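Local coordinates for histidinol dehydrogenase (Elizabethkingia anophelis NUHP1, PDB 6AN0), which catalyses the NAD-dependent oxidation of L-histidinol to L-histidine, by way of L-histidinaldehyde, with a bound zinc ion, at the interface of chains A and B. Numbering follows the deposited sequence. Chains: chain A/B, Histidinol dehydrogenase.

Contact 1: the interface of chains A and B. Residues chain A 391-394; chain B 350, 381-383.
B:Ser383 meets the start of strand 391-399 of chain A hydroxyl first. Its OG accepts the backbone N-H of A:Lys393, with 2.8 Å between OG and N and an angle of 173° at the hydrogen, so the donor points almost straight at the oxygen. The serine torsion places OG anti to its own carbonyl carbon and beside its backbone N (chi1 -54°), which turns the hydroxyl towards the strand. On the way in, OG also rests against the alpha carbon of A:Lys392, 3.4 Å from CA, while its CB lies near the carbonyl of A:Lys393. This serine loses more surface to the partner than any other residue of the patch.

Within this patch the two lysines touch chain B through backbone and the near part of their side chains. A:Lys392 lays CB and CG alongside the loop of chain B, with CG 3.7 Å from the carbonyl O of B:Tyr382. Beyond CG its chain turns away. A:Lys393 leads its amine in another direction; this residue also belongs to the pocket of the bound histidine, where its side chain may take part, while its backbone serves the interface.

Two waters flank the direct bond and tie carbonyl to carbonyl, which only an intervening donor can do. Water 2 joins the O of A:Ile391, at 2.8 Å, to the O of B:Asn381 over a longer step. On the other flank, water 1 sits 2.7 Å from the carbonyl O of A:Lys393 and 2.7 Å from the carbonyl O of B:Gly350.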
loop_
_atom_site.group_PDB
_atom_site.type_symbol
_atom_site.label_atom_id
_atom_site.label_comp_id
_atom_site.label_asym_id
_atom_site.label_seq_id
_atom_site.Cartn_x
_atom_site.Cartn_y
_atom_site.Cartn_z
ATOM N N ILE A 391 -9.286 -1.226 -3.245
ATOM C CA ILE A 391 -9.652 -0.266 -4.274
ATOM C C ILE A 391 -8.403 0.435 -4.787
ATOM O O ILE A 391 -7.340 0.402 -4.166
ATOM C CB ILE A 391 -10.656 0.781 -3.741
ATOM C CG1 ILE A 391 -10.038 1.530 -2.552
ATOM C CG2 ILE A 391 -11.941 0.099 -3.327
ATOM C CD1 ILE A 391 -10.843 2.760 -2.099
ATOM N N LYS A 392 -8.560 1.084 -5.939
ATOM C CA LYS A 392 -7.644 2.099 -6.429
ATOM C C LYS A 392 -8.378 3.431 -6.381
ATOM O O LYS A 392 -9.567 3.494 -6.704
ATOM C CB LYS A 392 -7.190 1.812 -7.870
ATOM C CG LYS A 392 -6.648 0.391 -8.154
ATOM C CD LYS A 392 -7.709 -0.559 -8.718
ATOM C CE LYS A 392 -8.121 -0.184 -10.145
ATOM N NZ LYS A 392 -9.077 -1.163 -10.762
ATOM N N LYS A 393 -7.675 4.491 -5.980
ATOM C CA LYS A 393 -8.244 5.836 -5.974
ATOM C C LYS A 393 -7.705 6.562 -7.198
ATOM O O LYS A 393 -6.528 6.934 -7.241
ATOM C CB LYS A 393 -7.912 6.582 -4.681
ATOM C CG LYS A 393 -8.431 5.854 -3.424
ATOM C CD LYS A 393 -8.393 6.751 -2.179
ATOM C CE LYS A 393 -8.896 5.998 -0.946
ATOM N NZ LYS A 393 -8.890 6.852 0.284
ATOM N N ILE A 394 -8.565 6.731 -8.202
ATOM C CA ILE A 394 -8.190 7.334 -9.477
ATOM C C ILE A 394 -8.390 8.843 -9.374
ATOM O O ILE A 394 -9.441 9.301 -8.915
ATOM C CB ILE A 394 -9.034 6.741 -10.619
ATOM C CG1 ILE A 394 -8.830 5.213 -10.694
ATOM C CG2 ILE A 394 -8.695 7.424 -11.951
ATOM C CD1 ILE A 394 -9.674 4.547 -11.778
ATOM N N GLY B 350 -4.337 5.506 -13.822
ATOM C CA GLY B 350 -3.688 6.217 -12.728
ATOM C C GLY B 350 -4.287 7.598 -12.513
ATOM O O GLY B 350 -4.662 7.961 -11.393
ATOM N N ASN B 381 -3.706 -2.386 -9.648
ATOM C CA ASN B 381 -3.669 -2.759 -8.244
ATOM C C ASN B 381 -3.012 -1.737 -7.336
ATOM O O ASN B 381 -2.905 -1.998 -6.133
ATOM C CB ASN B 381 -2.996 -4.152 -8.062
ATOM C CG ASN B 381 -1.708 -4.347 -8.908
ATOM O OD1 ASN B 381 -1.152 -3.408 -9.460
ATOM N ND2 ASN B 381 -1.242 -5.585 -8.979
ATOM N N TYR B 382 -2.612 -0.578 -7.846
ATOM C CA TYR B 382 -2.085 0.498 -7.016
ATOM C C TYR B 382 -2.751 1.805 -7.396
ATOM O O TYR B 382 -3.278 1.947 -8.501
ATOM C CB TYR B 382 -0.558 0.677 -7.188
ATOM C CG TYR B 382 0.270 -0.462 -6.653
ATOM C CD1 TYR B 382 0.854 -0.382 -5.383
ATOM C CD2 TYR B 382 0.483 -1.611 -7.416
ATOM C CE1 TYR B 382 1.643 -1.428 -4.880
ATOM C CE2 TYR B 382 1.257 -2.661 -6.924
ATOM C CZ TYR B 382 1.829 -2.563 -5.655
ATOM O OH TYR B 382 2.603 -3.589 -5.155
ATOM N N SER B 383 -2.662 2.782 -6.485
ATOM C CA SER B 383 -3.071 4.159 -6.735
ATOM C C SER B 383 -1.844 5.037 -6.951
ATOM O O SER B 383 -0.723 4.671 -6.608
ATOM C CB SER B 383 -3.882 4.738 -5.558
ATOM O OG SER B 383 -4.997 3.927 -5.218
HETATM O O HOH W 1 -4.477 6.646 -9.011
HETATM O O HOH W 2 -4.603 -0.032 -4.277
#

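Contact 2: the interface of chains A and B. Residues chain A 86, 89-90, 92-93, 365-366; chain B 410-411, 414.
The carbonyl oxygen of A:Ala89 is touched by the end of B:Met414, its O lying 3.8 Å from the thioether SD, with the CE methyl close by. These are packing contacts, and the two chains exchange no direct polar bond here. B:Met414, on helix 401-417, gives up far more surface than its neighbours. Its chain runs extended to SD (chi2 173°) and then bends at chi3 (-63°), which brings CE round towards CB of A:Tyr365. CG lies against CD1 of A:Leu86 at 3.9 Å, and SD against CB of A:Ala93, both on helix 84-102.

A:Tyr365 closes the opposite side. CB of B:Met414 sits above the CD1-CE1 edge of the phenol ring, 3.7 Å from CD1. From the same face, but out by the other rim, the branch methyl of B:Ile411 reaches the ring, CG2 to CD2 at 3.7 Å. The other branch, CG1, packs on CB of A:Ala366.

At B:Gly410, which has no side chain, helix 84-102 packs against the backbone: CE of A:Met92 lies 3.7 Å from its CA, and CB of A:Ala89 beside its carbonyl.

A:Tyr365 follows the zinc ligand A:Asp364, and helix 401-417 leads to B:Glu418, a likely substrate contact, and B:His423, a likely contact of both substrate and zinc. The packing therefore probably steadies the partner's contribution to the active site.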
loop_
_atom_site.group_PDB
_atom_site.type_symbol
_atom_site.label_atom_id
_atom_site.label_comp_id
_atom_site.label_asym_id
_atom_site.label_seq_id
_atom_site.Cartn_x
_atom_site.Cartn_y
_atom_site.Cartn_z
ATOM N N LEU A 86 -23.583 -21.361 16.266
ATOM C CA LEU A 86 -22.429 -20.782 15.583
ATOM C C LEU A 86 -22.870 -19.935 14.394
ATOM O O LEU A 86 -22.331 -18.846 14.165
ATOM C CB LEU A 86 -21.466 -21.887 15.139
ATOM C CG LEU A 86 -20.182 -21.398 14.452
ATOM C CD1 LEU A 86 -19.466 -20.373 15.324
ATOM C CD2 LEU A 86 -19.261 -22.562 14.133
ATOM N N ALA A 89 -23.820 -16.597 15.634
ATOM C CA ALA A 89 -22.658 -15.806 16.023
ATOM C C ALA A 89 -21.918 -15.269 14.803
ATOM O O ALA A 89 -21.486 -14.109 14.790
ATOM C CB ALA A 89 -21.722 -16.648 16.893
ATOM N N ILE A 90 -21.751 -16.101 13.771
ATOM C CA ILE A 90 -21.043 -15.654 12.577
ATOM C C ILE A 90 -21.819 -14.543 11.881
ATOM O O ILE A 90 -21.231 -13.574 11.382
ATOM C CB ILE A 90 -20.773 -16.847 11.639
ATOM C CG1 ILE A 90 -19.777 -17.804 12.302
ATOM C CG2 ILE A 90 -20.236 -16.364 10.292
ATOM C CD1 ILE A 90 -19.470 -19.059 11.497
ATOM N N MET A 92 -23.843 -12.398 13.344
ATOM C CA MET A 92 -23.657 -11.219 14.185
ATOM C C MET A 92 -22.329 -10.539 13.879
ATOM O O MET A 92 -22.260 -9.313 13.727
ATOM C CB MET A 92 -23.730 -11.624 15.659
ATOM C CG MET A 92 -23.549 -10.494 16.656
ATOM S SD MET A 92 -21.821 -10.209 17.101
ATOM C CE MET A 92 -21.444 -11.705 18.026
ATOM N N ALA A 93 -21.255 -11.325 13.799
ATOM C CA ALA A 93 -19.948 -10.766 13.461
ATOM C C ALA A 93 -19.954 -10.145 12.066
ATOM O O ALA A 93 -19.455 -9.032 11.867
ATOM C CB ALA A 93 -18.879 -11.851 13.568
ATOM N N TYR A 365 -12.970 -10.935 16.583
ATOM C CA TYR A 365 -14.135 -11.666 16.104
ATOM C C TYR A 365 -15.284 -10.783 15.644
ATOM O O TYR A 365 -15.833 -11.024 14.561
ATOM C CB TYR A 365 -14.652 -12.621 17.191
ATOM C CG TYR A 365 -13.777 -13.829 17.392
ATOM C CD1 TYR A 365 -13.738 -14.845 16.444
ATOM C CD2 TYR A 365 -12.992 -13.957 18.531
ATOM C CE1 TYR A 365 -12.939 -15.958 16.627
ATOM C CE2 TYR A 365 -12.193 -15.062 18.724
ATOM C CZ TYR A 365 -12.161 -16.055 17.766
ATOM O OH TYR A 365 -11.357 -17.153 17.961
ATOM N N ALA A 366 -15.691 -9.784 16.431
ATOM C CA ALA A 366 -17.063 -9.299 16.269
ATOM C C ALA A 366 -17.301 -7.797 16.372
ATOM O O ALA A 366 -18.401 -7.369 16.009
ATOM C CB ALA A 366 -17.974 -9.990 17.294
ATOM N N GLY B 410 -21.672 -14.302 21.570
ATOM C CA GLY B 410 -21.309 -14.690 20.213
ATOM C C GLY B 410 -19.815 -14.911 20.033
ATOM O O GLY B 410 -19.397 -15.873 19.386
ATOM N N ILE B 411 -18.993 -14.010 20.583
ATOM C CA ILE B 411 -17.537 -14.172 20.538
ATOM C C ILE B 411 -17.123 -15.494 21.179
ATOM O O ILE B 411 -16.296 -16.241 20.637
ATOM C CB ILE B 411 -16.848 -12.985 21.232
ATOM C CG1 ILE B 411 -17.159 -11.681 20.501
ATOM C CG2 ILE B 411 -15.322 -13.220 21.328
ATOM C CD1 ILE B 411 -16.860 -10.457 21.320
ATOM N N MET B 414 -17.658 -18.358 18.803
ATOM C CA MET B 414 -16.696 -18.398 17.705
ATOM C C MET B 414 -15.311 -18.800 18.202
ATOM O O MET B 414 -14.603 -19.563 17.535
ATOM C CB MET B 414 -16.657 -17.044 16.991
ATOM C CG MET B 414 -17.835 -16.859 16.028
ATOM S SD MET B 414 -17.906 -15.210 15.341
ATOM C CE MET B 414 -18.187 -14.208 16.785
#

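The centres of contact 1 and contact 2 lie about 32 Å apart in one two-fold interface, so each occurs twice with the chains exchanged. They share no residue, but strand 391-399, used by chain A in contact 1, runs almost directly into helix 401-417, the element chain B uses in contact 2. One continuous stretch of each subunit is thus pinned to the partner at both places, by polar contacts in the first and apolar packing in the second. The centre of contact 2 is about 16 Å from A:His331, and the centre of contact 1 is about 27 Å from A:His331.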